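Local coordinates for protein dihydrodipicolinate synthase (Rhodopseudomonas palustris, PDB 3DZ1) that probably acts as a pyruvate-dependent 4-hydroxy-tetrahydrodipicolinate synthase of the DapA family, an enzyme of lysine biosynthesis, at residues G175-T180 with M209-D214; V138-P143 with K169-P174; L205-E210 with L240-F245; V154-V159 with D188-P193; T218-P223 with L249-Y254. All blocks are in the same frame, centred on the assembly; numbering follows the deposited sequence.

Followed from the N terminus, the five loops overlap in a chain and none nests wholly inside another. Contact 2 opens first and pairs strands 137-141 and 165-170 of the TIM barrel. Before it closes, contact 4 opens on helix 152-161, crosses it, and closes on the loop ahead of strand 195-198. Contact 1 opens before contact 4 closes, on helix 176-188, and so crosses it, joining that helix to helix 205-211. Contact 3 begins on the stretch where contact 1 ends, sharing M209 and E210, and carries the path to helix 238-255, which follows the barrel in the chain. Contact 5 crosses contact 3 and ties the loop after the last barrel strand to that same helix.

Contact 1 of 5, residues G175-T180 with M209-D214; sequences GLEKIT and MERGAD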
# COMPACT_ATOMS: atom_id res chain seq x y z
N GLY A 175 9.03 13.25 12.98
CA GLY A 175 10.00 12.47 13.75
C GLY A 175 10.72 13.20 14.87
O GLY A 175 11.63 12.64 15.47
N LEU A 176 10.32 14.43 15.17
CA LEU A 176 11.00 15.16 16.23
C LEU A 176 10.90 14.45 17.58
O LEU A 176 11.89 14.34 18.30
CB LEU A 176 10.47 16.59 16.34
CG LEU A 176 10.79 17.50 15.14
CD1 LEU A 176 10.22 18.89 15.38
CD2 LEU A 176 12.30 17.56 14.93
N GLU A 177 9.71 13.97 17.93
CA GLU A 177 9.53 13.29 19.22
C GLU A 177 10.32 11.99 19.30
O GLU A 177 10.74 11.58 20.38
CB GLU A 177 8.05 13.02 19.49
CG GLU A 177 7.17 14.27 19.59
CD GLU A 177 7.65 15.29 20.62
OE1 GLU A 177 8.29 14.90 21.61
OE2 GLU A 177 7.36 16.49 20.43
N LYS A 178 10.53 11.33 18.17
CA LYS A 178 11.29 10.08 18.15
C LYS A 178 12.72 10.32 18.63
O LYS A 178 13.28 9.50 19.36
CB LYS A 178 11.29 9.48 16.73
CG LYS A 178 12.24 8.30 16.55
CD LYS A 178 12.06 7.64 15.19
CE LYS A 178 10.81 6.76 15.17
NZ LYS A 178 10.57 6.16 13.82
N ILE A 179 13.31 11.44 18.22
CA ILE A 179 14.66 11.74 18.64
C ILE A 179 14.68 11.89 20.16
O ILE A 179 15.50 11.28 20.84
CB ILE A 179 15.18 13.03 17.99
CG1 ILE A 179 15.21 12.85 16.46
CG2 ILE A 179 16.58 13.36 18.51
CD1 ILE A 179 15.69 14.07 15.71
N THR A 180 13.77 12.70 20.68
CA THR A 180 13.68 12.92 22.12
C THR A 180 13.51 11.60 22.88
O THR A 180 14.17 11.37 23.88
CB THR A 180 12.51 13.86 22.45
OG1 THR A 180 12.76 15.15 21.87
CG2 THR A 180 12.33 14.01 23.96
N MSE A 209 18.27 19.22 15.34
CA MSE A 209 19.51 19.47 16.07
C MSE A 209 19.17 19.83 17.51
O MSE A 209 19.84 19.39 18.45
CB MSE A 209 20.31 20.60 15.42
CG MSE A 209 20.91 20.26 14.06
SE MSE A 209 21.91 18.58 14.01
CE MSE A 209 23.25 18.98 15.35
N GLU A 210 18.11 20.62 17.70
CA GLU A 210 17.70 21.02 19.04
C GLU A 210 17.24 19.81 19.86
O GLU A 210 17.45 19.76 21.08
CB GLU A 210 16.58 22.06 18.96
CG GLU A 210 16.98 23.33 18.20
CD GLU A 210 15.94 24.43 18.27
OE1 GLU A 210 14.84 24.19 18.82
OE2 GLU A 210 16.22 25.53 17.76
N ARG A 211 16.62 18.84 19.20
CA ARG A 211 16.14 17.65 19.89
C ARG A 211 17.29 16.76 20.36
O ARG A 211 17.12 15.92 21.25
CB ARG A 211 15.22 16.83 18.99
CG ARG A 211 13.92 17.52 18.65
CD ARG A 211 13.13 17.86 19.90
NE ARG A 211 11.83 18.42 19.58
CZ ARG A 211 10.67 17.88 19.95
NH1 ARG A 211 10.66 16.75 20.65
NH2 ARG A 211 9.53 18.46 19.61
N GLY A 212 18.46 16.92 19.75
CA GLY A 212 19.59 16.11 20.16
C GLY A 212 20.26 15.28 19.08
O GLY A 212 21.09 14.42 19.39
N ALA A 213 19.91 15.52 17.82
CA ALA A 213 20.54 14.77 16.73
C ALA A 213 22.02 15.15 16.73
O ALA A 213 22.39 16.24 17.18
CB ALA A 213 19.90 15.13 15.39
N ASP A 214 22.87 14.26 16.21
CA ASP A 214 24.31 14.51 16.16
C ASP A 214 24.71 15.29 14.92
O ASP A 214 25.79 15.88 14.87
CB ASP A 214 25.08 13.19 16.20
CG ASP A 214 24.97 12.50 17.52
OD1 ASP A 214 25.36 13.10 18.54
OD2 ASP A 214 24.48 11.35 17.56
O HOH W 1 15.03 15.92 22.89
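R211 sits as a knob in a hole made by L176, E177, I179 and T180. Its CG is anti to the carbonyl carbon and the chain bends at chi2 (-59°), which turns the guanidinium across the first turn of helix 176-188. R211 NH1 reaches E177 OE1 at 3.2 Å and R211 NH2 reaches E177 OE2 at 3.0 Å, a two-pronged salt bridge in which both oxygens are met from above the carboxylate plane, the carboxylate and guanidinium planes lying 69° apart. E177 OE2 is also hydrogen-bonded to T288 OG1 of the second subunit. R211 NH1 donates to T180 OG1 at 2.9 Å, close to the guanidinium plane. L176 CB lies over the centre of one face, 3.8 Å from R211 CZ. Two neighbouring outer helices of the TIM barrel, 176-188 and 205-211, are joined here, the second closed by a Schellman motif at G212, just past its end. An alanine at R211 would remove the guanidinium, with its bonds to E177, T180 and E294 of the second subunit, and would probably loosen the join between the two helices. Deeper in, I179 CG2 packs on R211 CB at 3.8 Å. A water links T180 OG1 to R211 O.

Contact 2 of 5, residues V138-P143 with K169-P174; sequences VLQDYP and KHEDWP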
# COMPACT_ATOMS: atom_id res chain seq x y z
N VAL A 138 24.40 1.26 9.54
CA VAL A 138 23.44 2.33 9.77
C VAL A 138 22.02 1.88 9.47
O VAL A 138 21.74 1.36 8.39
CB VAL A 138 23.77 3.54 8.86
CG1 VAL A 138 22.80 4.68 9.13
CG2 VAL A 138 25.21 3.96 9.08
N LEU A 139 21.13 2.09 10.43
CA LEU A 139 19.72 1.73 10.27
C LEU A 139 18.98 2.90 9.62
O LEU A 139 18.93 3.99 10.19
CB LEU A 139 19.10 1.42 11.64
CG LEU A 139 17.60 1.11 11.67
CD1 LEU A 139 17.30 -0.10 10.80
CD2 LEU A 139 17.15 0.88 13.10
N GLN A 140 18.43 2.68 8.43
CA GLN A 140 17.69 3.74 7.75
C GLN A 140 16.19 3.66 8.06
O GLN A 140 15.54 2.65 7.77
CB GLN A 140 17.91 3.68 6.24
CG GLN A 140 17.03 4.66 5.47
CD GLN A 140 17.36 4.74 4.00
OE1 GLN A 140 17.70 3.73 3.38
NE2 GLN A 140 17.24 5.92 3.42
N ASP A 141 15.67 4.73 8.64
CA ASP A 141 14.26 4.84 9.02
C ASP A 141 13.63 5.96 8.18
O ASP A 141 13.70 7.13 8.54
CB ASP A 141 14.18 5.17 10.52
CG ASP A 141 12.76 5.35 11.01
OD1 ASP A 141 11.81 4.94 10.30
OD2 ASP A 141 12.59 5.89 12.12
N TYR A 142 13.02 5.58 7.07
CA TYR A 142 12.43 6.54 6.14
C TYR A 142 11.08 6.05 5.63
O TYR A 142 10.95 5.64 4.47
CB TYR A 142 13.42 6.72 4.98
CG TYR A 142 13.17 7.86 4.02
CD1 TYR A 142 12.34 8.93 4.36
CD2 TYR A 142 13.82 7.90 2.79
CE1 TYR A 142 12.17 10.01 3.50
CE2 TYR A 142 13.67 8.97 1.93
CZ TYR A 142 12.85 10.03 2.28
OH TYR A 142 12.71 11.09 1.42
N PRO A 143 10.05 6.09 6.49
CA PRO A 143 8.69 5.65 6.17
C PRO A 143 8.11 6.26 4.89
O PRO A 143 7.44 5.57 4.12
CB PRO A 143 7.89 6.08 7.40
CG PRO A 143 8.89 6.01 8.50
CD PRO A 143 10.12 6.60 7.87
N LYS A 169 19.83 6.59 10.71
CA LYS A 169 19.67 7.68 9.77
C LYS A 169 18.20 8.00 9.98
O LYS A 169 17.32 7.29 9.48
CB LYS A 169 19.88 7.27 8.31
CG LYS A 169 19.77 8.48 7.38
CD LYS A 169 19.61 8.11 5.92
CE LYS A 169 19.48 9.37 5.08
NZ LYS A 169 19.17 9.07 3.66
N HIS A 170 17.96 9.05 10.75
CA HIS A 170 16.62 9.49 11.11
C HIS A 170 15.90 10.27 10.02
O HIS A 170 16.25 11.42 9.72
CB HIS A 170 16.71 10.33 12.39
CG HIS A 170 15.40 10.92 12.83
ND1 HIS A 170 14.46 10.20 13.54
CD2 HIS A 170 14.89 12.16 12.66
CE1 HIS A 170 13.42 10.97 13.78
NE2 HIS A 170 13.65 12.16 13.27
N GLU A 171 14.87 9.66 9.43
CA GLU A 171 14.11 10.32 8.38
C GLU A 171 12.60 10.24 8.61
O GLU A 171 11.81 10.51 7.70
CB GLU A 171 14.46 9.70 7.01
CG GLU A 171 15.95 9.80 6.69
CD GLU A 171 16.24 9.60 5.21
OE1 GLU A 171 16.51 8.45 4.79
OE2 GLU A 171 16.20 10.60 4.47
N ASP A 172 12.19 9.87 9.82
CA ASP A 172 10.77 9.78 10.13
C ASP A 172 10.15 11.18 10.02
O ASP A 172 10.81 12.19 10.28
CB ASP A 172 10.53 9.22 11.53
CG ASP A 172 9.13 8.67 11.70
OD1 ASP A 172 8.33 8.78 10.74
OD2 ASP A 172 8.82 8.12 12.78
N TRP A 173 8.88 11.22 9.64
CA TRP A 173 8.18 12.48 9.43
C TRP A 173 6.69 12.29 9.70
O TRP A 173 5.98 11.67 8.90
CB TRP A 173 8.42 12.93 7.98
CG TRP A 173 7.65 14.13 7.53
CD1 TRP A 173 7.88 15.43 7.87
CD2 TRP A 173 6.53 14.14 6.63
NE1 TRP A 173 6.98 16.25 7.23
CE2 TRP A 173 6.14 15.49 6.46
CE3 TRP A 173 5.83 13.14 5.94
CZ2 TRP A 173 5.07 15.86 5.64
CZ3 TRP A 173 4.76 13.52 5.12
CH2 TRP A 173 4.40 14.86 4.98
N PRO A 174 6.19 12.82 10.83
CA PRO A 174 6.89 13.59 11.88
C PRO A 174 7.85 12.72 12.69
O PRO A 174 7.52 11.59 13.06
CB PRO A 174 5.75 14.12 12.75
CG PRO A 174 4.55 14.08 11.84
CD PRO A 174 4.74 12.79 11.11
O HOH W 2 13.64 8.29 11.76
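The ring of Y142 overlaps the carboxylate of E171, which is stacked over one face: the planes are 26° apart and E171 OE2 stands 3.8 Å above the ring plane, over its centre. The same carboxylate is held by polar bonds. E171 OE1 takes a nearly straight bond from Q140 NE2 (3.0 Å, 171°), with amide and carboxylate almost coplanar, and a salt bridge from K169 NZ, also 3.0 Å away, which comes from above the carboxylate plane. E171 OE2 is bonded to the backbone N of N200. Q140 and K169, both extended, run side by side on one face of the sheet, so their two nitrogens arrive together.

The backbones pair as adjacent parallel strands of the TIM barrel: K169 N donates to L139 O at 2.8 Å and D141 N to K169 O at 3.2 Å. On the other face a water donates to D141 OD2 (2.6 Å) and accepts from D172 N, while K178 bridges the carboxylates of D141 and D172, whose OD2 atoms are 4.4 Å apart.

The sixth barrel strand carries the Schiff-base lysine in this family, and K169, whose side chain is about 4 Å from that of M217, a predicted pyruvate-binding residue, is consistent with that role; the adjacent E171 would probably favour its charged form.

Contact 3 of 5, residues L205-E210 with L240-F245; sequences LDFEME and LAHNLF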
# COMPACT_ATOMS: atom_id res chain seq x y z
N LEU A 205 15.82 19.80 9.87
CA LEU A 205 17.15 19.85 10.49
C LEU A 205 17.29 20.88 11.60
O LEU A 205 17.98 20.64 12.60
CB LEU A 205 18.22 20.11 9.42
CG LEU A 205 19.65 20.00 9.95
CD1 LEU A 205 19.89 18.61 10.53
CD2 LEU A 205 20.63 20.29 8.83
N ASP A 206 16.64 22.03 11.44
CA ASP A 206 16.74 23.08 12.44
C ASP A 206 16.31 22.60 13.82
O ASP A 206 17.03 22.79 14.81
CB ASP A 206 15.94 24.32 12.01
CG ASP A 206 14.47 24.04 11.77
OD1 ASP A 206 14.10 22.89 11.44
OD2 ASP A 206 13.67 24.99 11.88
N PHE A 207 15.16 21.95 13.90
CA PHE A 207 14.67 21.46 15.18
C PHE A 207 15.25 20.10 15.56
O PHE A 207 15.35 19.77 16.74
CB PHE A 207 13.14 21.42 15.18
CG PHE A 207 12.51 22.79 15.25
CD1 PHE A 207 12.67 23.58 16.39
CD2 PHE A 207 11.78 23.30 14.18
CE1 PHE A 207 12.12 24.86 16.45
CE2 PHE A 207 11.22 24.58 14.24
CZ PHE A 207 11.39 25.36 15.38
N GLU A 208 15.65 19.31 14.56
CA GLU A 208 16.22 18.01 14.85
C GLU A 208 17.51 18.17 15.65
O GLU A 208 17.80 17.38 16.53
CB GLU A 208 16.48 17.25 13.54
CG GLU A 208 15.22 16.65 12.95
CD GLU A 208 15.37 16.27 11.49
OE1 GLU A 208 14.54 15.48 11.00
OE2 GLU A 208 16.32 16.77 10.85
N MSE A 209 18.27 19.22 15.34
CA MSE A 209 19.51 19.47 16.07
C MSE A 209 19.17 19.83 17.51
O MSE A 209 19.84 19.39 18.45
CB MSE A 209 20.31 20.60 15.42
CG MSE A 209 20.91 20.26 14.06
SE MSE A 209 21.91 18.58 14.01
CE MSE A 209 23.25 18.98 15.35
N GLU A 210 18.11 20.62 17.70
CA GLU A 210 17.70 21.02 19.04
C GLU A 210 17.24 19.81 19.86
O GLU A 210 17.45 19.76 21.08
CB GLU A 210 16.58 22.06 18.96
CG GLU A 210 16.98 23.33 18.20
CD GLU A 210 15.94 24.43 18.27
OE1 GLU A 210 14.84 24.19 18.82
OE2 GLU A 210 16.22 25.53 17.76
N LEU A 240 20.93 32.41 14.89
CA LEU A 240 21.81 32.33 13.73
C LEU A 240 21.55 31.05 12.95
O LEU A 240 21.50 31.06 11.72
CB LEU A 240 23.28 32.38 14.16
CG LEU A 240 23.74 33.69 14.82
CD1 LEU A 240 25.23 33.62 15.11
CD2 LEU A 240 23.43 34.86 13.91
N ALA A 241 21.40 29.95 13.68
CA ALA A 241 21.15 28.66 13.06
C ALA A 241 19.84 28.70 12.27
O ALA A 241 19.81 28.30 11.10
CB ALA A 241 21.08 27.57 14.13
N HIS A 242 18.77 29.17 12.90
CA HIS A 242 17.48 29.26 12.22
C HIS A 242 17.46 30.29 11.09
O HIS A 242 16.72 30.13 10.12
CB HIS A 242 16.38 29.56 13.23
CG HIS A 242 15.94 28.35 14.00
ND1 HIS A 242 14.87 27.57 13.61
CD2 HIS A 242 16.46 27.76 15.10
CE1 HIS A 242 14.75 26.55 14.44
NE2 HIS A 242 15.70 26.64 15.35
N ASN A 243 18.24 31.36 11.21
CA ASN A 243 18.26 32.35 10.14
C ASN A 243 18.84 31.74 8.87
O ASN A 243 18.30 31.91 7.77
CB ASN A 243 19.08 33.58 10.53
CG ASN A 243 18.38 34.45 11.55
OD1 ASN A 243 17.18 34.31 11.79
ND2 ASN A 243 19.13 35.37 12.15
N LEU A 244 19.94 31.01 9.02
CA LEU A 244 20.60 30.37 7.89
C LEU A 244 19.73 29.26 7.33
O LEU A 244 19.60 29.12 6.11
CB LEU A 244 21.96 29.81 8.32
CG LEU A 244 22.76 29.08 7.24
CD1 LEU A 244 22.98 30.00 6.04
CD2 LEU A 244 24.10 28.62 7.82
N PHE A 245 19.14 28.46 8.21
CA PHE A 245 18.28 27.38 7.76
C PHE A 245 17.11 27.96 6.95
O PHE A 245 16.83 27.52 5.84
CB PHE A 245 17.74 26.58 8.96
CG PHE A 245 16.85 25.44 8.57
CD1 PHE A 245 17.38 24.24 8.11
CD2 PHE A 245 15.46 25.57 8.63
CE1 PHE A 245 16.55 23.19 7.72
CE2 PHE A 245 14.62 24.53 8.25
CZ PHE A 245 15.17 23.33 7.79
O HOH W 3 13.30 27.92 11.51
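A negatively charged group lies flat on an aromatic face here: the carboxylate of D206 is stacked over the ring of F245 with the planes 11° apart, D206 CG being 3.6 Å from F245 CE2. D206 CB joins in with a CH-pi contact, 3.8 Å from the centroid of the F245 ring and over its face. D206 reaches this place with its CG in the crowded position between backbone N and carbonyl carbon (chi1 58°), and F245 meets it with CG anti to its own backbone N. The charge is answered by R253 of the second subunit, which forms a salt bridge with D206 OD2. An alanine at F245 would remove the flat surface under D206 and the contact with L205 CB, and would probably loosen the seating of that carboxylate.

One turn along, H242 fits in crosswise. H242 NE2 donates to E210 OE2 at 2.7 Å, tip to tip and close to the ring plane, while H242 CE1 lies 3.7 Å from F207 CZ, over a face of the F207 ring but offset toward the rim. A water spans H242 ND1 (2.6 Å) and D206 OD2 (3.0 Å). The helical segments 205-210 and 240-245 run nearly antiparallel, at 154°, their axes approaching to 10.2 Å. The contact packs the outer barrel helix 205-211 against helix 238-255, which follows the barrel.

The E210 carboxylate probably favours a proton on H242 NE2; with D206 it could favour a second, though their pairing with R238 and with R253 of the second subunit probably tempers this.

Contact 4 of 5, residues V154-V159 with D188-P193; sequences VIRQIV and DGSLRP
Three groups grip S190 OG: the hydroxyl accepts from R156 NH1 at 2.9 Å and donates to D188 OD1 at 2.7 Å, with F185 O a second acceptor competing for the same proton. The hydroxyl gets there with OG in the crowded position between backbone N and carbonyl carbon (chi1 59°). D188 OD1 is itself held twice. It uses its syn lone pair toward S190 OG, and the backbone N of S190 meets it nearly along its C-O axis, also at 2.7 Å, which makes an Asx turn. The intervening G189 has a positive phi (88°) and closes helix 176-188 with a Schellman motif; a side chain there would collide with the preceding carbonyl.

R156 reaches this turn with CG anti to the backbone N and its chain bent at chi3 (62°), which brings S190 OG near the guanidinium plane. A water accepts from R156 NH1 at 3.1 Å and donates to D188 OD2, so arginine and aspartate are linked without touching. The guanidinium also makes a cation-pi contact with F185, which probably helps hold it.

Farther along the loop the contact turns apolar. L191 CD1 lies against V159 CG1 (4.0 Å) and R156 CG, and V159 CG1 then stands 3.4 Å above the guanidinium plane of R192, over its centre. R192 turns its NH1 to C165 O.

In the TIM barrel this joins helix 152-161 to the loop between helix 176-188 and strand 195-198. On its other sides the helix meets helix 117-131 through V154 and I158 and strand 137-141 through I155 and I158.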
# COMPACT_ATOMS: atom_id res chain seq x y z
N VAL A 154 11.13 -0.27 18.87
CA VAL A 154 11.57 -1.24 17.86
C VAL A 154 13.00 -0.90 17.46
O VAL A 154 13.84 -1.78 17.28
CB VAL A 154 10.65 -1.21 16.61
CG1 VAL A 154 11.36 -1.84 15.41
CG2 VAL A 154 9.36 -1.98 16.89
N ILE A 155 13.27 0.40 17.31
CA ILE A 155 14.60 0.83 16.94
C ILE A 155 15.57 0.41 18.05
O ILE A 155 16.64 -0.13 17.76
CB ILE A 155 14.66 2.37 16.77
CG1 ILE A 155 13.89 2.76 15.51
CG2 ILE A 155 16.12 2.84 16.69
CD1 ILE A 155 13.71 4.25 15.32
N ARG A 156 15.19 0.65 19.30
CA ARG A 156 16.03 0.28 20.43
C ARG A 156 16.36 -1.21 20.42
O ARG A 156 17.51 -1.60 20.66
CB ARG A 156 15.34 0.64 21.75
CG ARG A 156 16.11 0.16 22.99
CD ARG A 156 15.44 0.61 24.27
NE ARG A 156 14.10 0.05 24.41
CZ ARG A 156 13.25 0.37 25.39
NH1 ARG A 156 13.61 1.24 26.32
NH2 ARG A 156 12.05 -0.19 25.43
N GLN A 157 15.36 -2.03 20.13
CA GLN A 157 15.55 -3.47 20.07
C GLN A 157 16.52 -3.86 18.95
O GLN A 157 17.41 -4.68 19.15
CB GLN A 157 14.21 -4.17 19.87
CG GLN A 157 14.29 -5.67 19.68
CD GLN A 157 12.97 -6.36 19.99
OE1 GLN A 157 11.90 -5.83 19.68
NE2 GLN A 157 13.05 -7.54 20.59
N ILE A 158 16.33 -3.27 17.78
CA ILE A 158 17.19 -3.55 16.63
C ILE A 158 18.65 -3.26 16.99
O ILE A 158 19.54 -4.06 16.70
CB ILE A 158 16.82 -2.68 15.41
CG1 ILE A 158 15.43 -3.06 14.91
CG2 ILE A 158 17.86 -2.84 14.31
CD1 ILE A 158 14.89 -2.13 13.84
N VAL A 159 18.87 -2.11 17.61
CA VAL A 159 20.22 -1.71 17.99
C VAL A 159 20.82 -2.62 19.06
O VAL A 159 21.94 -3.12 18.91
CB VAL A 159 20.23 -0.26 18.52
CG1 VAL A 159 21.61 0.08 19.06
CG2 VAL A 159 19.85 0.71 17.40
N ASP A 188 18.03 6.72 30.45
CA ASP A 188 17.60 5.73 31.43
C ASP A 188 18.42 4.45 31.37
O ASP A 188 18.21 3.55 32.18
CB ASP A 188 16.10 5.39 31.27
CG ASP A 188 15.79 4.59 30.02
OD1 ASP A 188 16.47 3.58 29.74
OD2 ASP A 188 14.83 4.96 29.31
N GLY A 189 19.34 4.36 30.41
CA GLY A 189 20.19 3.19 30.31
C GLY A 189 19.71 2.00 29.49
O GLY A 189 20.39 0.97 29.45
N SER A 190 18.56 2.12 28.84
CA SER A 190 18.05 1.02 28.04
C SER A 190 18.63 1.02 26.62
O SER A 190 18.53 0.03 25.90
CB SER A 190 16.52 1.07 27.97
OG SER A 190 16.05 2.28 27.41
N LEU A 191 19.26 2.13 26.23
CA LEU A 191 19.86 2.23 24.90
C LEU A 191 21.31 2.71 24.98
O LEU A 191 21.60 3.74 25.59
CB LEU A 191 19.04 3.18 24.02
CG LEU A 191 19.51 3.38 22.58
CD1 LEU A 191 19.53 2.04 21.84
CD2 LEU A 191 18.58 4.35 21.88
N ARG A 192 22.21 1.96 24.35
CA ARG A 192 23.63 2.29 24.34
C ARG A 192 23.92 3.44 23.39
O ARG A 192 23.03 3.94 22.72
CB ARG A 192 24.45 1.06 23.92
CG ARG A 192 24.25 0.62 22.47
CD ARG A 192 25.22 -0.50 22.16
NE ARG A 192 24.88 -1.29 20.98
CZ ARG A 192 24.91 -0.84 19.73
NH1 ARG A 192 25.26 0.42 19.46
NH2 ARG A 192 24.64 -1.68 18.73
N PRO A 193 25.19 3.89 23.32
CA PRO A 193 25.57 4.99 22.43
C PRO A 193 25.08 4.73 21.01
O PRO A 193 25.19 3.61 20.50
CB PRO A 193 27.09 5.00 22.53
CG PRO A 193 27.31 4.63 23.97
CD PRO A 193 26.35 3.48 24.15
O HOH W 4 12.93 2.77 28.93

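Contact 5 of 5, residues T218-P223 with L249-Y254; sequences TGYCFP and LPLIRY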
# COMPACT_ATOMS: atom_id res chain seq x y z
N THR A 218 22.82 14.48 4.54
CA THR A 218 22.07 15.21 3.54
C THR A 218 22.47 15.10 2.07
O THR A 218 23.65 15.07 1.73
CB THR A 218 22.07 16.71 3.90
OG1 THR A 218 21.41 17.46 2.87
CG2 THR A 218 23.50 17.21 4.04
N GLY A 219 21.45 15.08 1.21
CA GLY A 219 21.66 15.04 -0.22
C GLY A 219 21.44 16.44 -0.78
O GLY A 219 21.49 16.65 -1.99
N TYR A 220 21.20 17.40 0.12
CA TYR A 220 20.96 18.79 -0.27
C TYR A 220 22.15 19.34 -1.07
O TYR A 220 23.31 19.11 -0.70
CB TYR A 220 20.73 19.64 0.99
CG TYR A 220 20.41 21.09 0.71
CD1 TYR A 220 19.40 21.45 -0.18
CD2 TYR A 220 21.10 22.11 1.37
CE1 TYR A 220 19.09 22.80 -0.42
CE2 TYR A 220 20.80 23.45 1.14
CZ TYR A 220 19.80 23.79 0.25
OH TYR A 220 19.51 25.11 0.03
N CYS A 221 21.86 20.08 -2.14
CA CYS A 221 22.90 20.63 -3.01
C CYS A 221 23.82 21.68 -2.38
O CYS A 221 24.75 22.16 -3.04
CB CYS A 221 22.28 21.19 -4.30
SG CYS A 221 20.97 22.41 -4.09
N PHE A 222 23.57 22.03 -1.12
CA PHE A 222 24.44 22.97 -0.42
C PHE A 222 24.85 22.34 0.91
O PHE A 222 24.54 22.86 1.98
CB PHE A 222 23.74 24.31 -0.19
CG PHE A 222 23.74 25.19 -1.40
CD1 PHE A 222 24.85 25.99 -1.70
CD2 PHE A 222 22.65 25.20 -2.27
CE1 PHE A 222 24.87 26.78 -2.85
CE2 PHE A 222 22.67 25.99 -3.42
CZ PHE A 222 23.78 26.78 -3.72
N PRO A 223 25.53 21.19 0.84
CA PRO A 223 25.96 20.53 2.08
C PRO A 223 26.89 21.45 2.84
O PRO A 223 26.97 21.39 4.07
CB PRO A 223 26.64 19.26 1.58
CG PRO A 223 27.22 19.70 0.26
CD PRO A 223 26.10 20.51 -0.34
N LEU A 249 15.56 27.05 3.40
CA LEU A 249 14.33 26.27 3.37
C LEU A 249 13.56 26.29 2.05
O LEU A 249 13.03 25.27 1.62
CB LEU A 249 13.41 26.70 4.52
CG LEU A 249 12.18 25.81 4.73
CD1 LEU A 249 12.61 24.36 4.91
CD2 LEU A 249 11.41 26.30 5.95
N PRO A 250 13.49 27.46 1.37
CA PRO A 250 12.76 27.48 0.10
C PRO A 250 13.33 26.48 -0.90
O PRO A 250 12.59 25.78 -1.58
CB PRO A 250 12.92 28.93 -0.36
CG PRO A 250 12.90 29.67 0.94
CD PRO A 250 13.84 28.82 1.80
N LEU A 251 14.66 26.41 -0.99
CA LEU A 251 15.31 25.49 -1.92
C LEU A 251 15.31 24.08 -1.36
O LEU A 251 15.18 23.11 -2.10
CB LEU A 251 16.74 25.94 -2.22
CG LEU A 251 17.52 25.08 -3.22
CD1 LEU A 251 16.79 25.02 -4.55
CD2 LEU A 251 18.93 25.66 -3.40
N ILE A 252 15.47 23.96 -0.05
CA ILE A 252 15.44 22.64 0.58
C ILE A 252 14.11 21.98 0.26
O ILE A 252 14.06 20.81 -0.13
CB ILE A 252 15.59 22.76 2.12
CG1 ILE A 252 17.04 23.11 2.47
CG2 ILE A 252 15.15 21.45 2.79
CD1 ILE A 252 17.27 23.43 3.94
N ARG A 253 13.01 22.72 0.41
CA ARG A 253 11.71 22.13 0.13
C ARG A 253 11.46 21.88 -1.35
O ARG A 253 10.75 20.94 -1.70
CB ARG A 253 10.58 22.98 0.74
CG ARG A 253 10.43 24.36 0.17
CD ARG A 253 9.57 24.39 -1.09
NE ARG A 253 9.91 25.59 -1.85
CZ ARG A 253 9.05 26.49 -2.29
NH1 ARG A 253 7.75 26.35 -2.05
NH2 ARG A 253 9.49 27.55 -2.95
N TYR A 254 12.04 22.70 -2.22
CA TYR A 254 11.85 22.50 -3.65
C TYR A 254 12.53 21.20 -4.07
O TYR A 254 11.98 20.43 -4.86
CB TYR A 254 12.43 23.67 -4.46
CG TYR A 254 11.91 23.72 -5.89
CD1 TYR A 254 10.82 24.51 -6.22
CD2 TYR A 254 12.49 22.94 -6.89
CE1 TYR A 254 10.30 24.53 -7.53
CE2 TYR A 254 11.98 22.94 -8.19
CZ TYR A 254 10.89 23.74 -8.50
OH TYR A 254 10.38 23.73 -9.78
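L251 is the bump that fills the main hollow. With CG anti to the backbone N (chi1 -178°), it pushes L251 CD2 into a recess lined by three consecutive side chains of the facing loop: Y220 OH at 3.5 Å, C221 SG at 3.9 Å and F222 CE2 at 3.8 Å. It comes to both rings at their edges, L251 CG near the plane of the Y220 ring and CD2 near that of F222. I252 works on a different surface. Its CG1 rides over a face of Y220, 3.7 Å from the ring centroid and 19° off the normal, a CH-pi contact made with the two side chains crossing at about a right angle. The loop's own backbone backs the opposite face, F222 N standing 3.5 Å above the ring plane, so the tyrosine is sandwiched.

The loop follows strand 215-218, the last of the TIM barrel, and leads to helix 223-234; helix 238-255, beyond the barrel proper, supplies the ridge. An ST turn, in which T218 OG1 accepts from Y220 N at 2.8 Å, shapes the loop ahead of the tyrosine. Y220 OH is bonded to H248 ND1, and C221 N to E255 OE1, fastening the loop to the same helix. That helix kinks at P250, where the N atoms of P250 and L251 have no bond to the turn before.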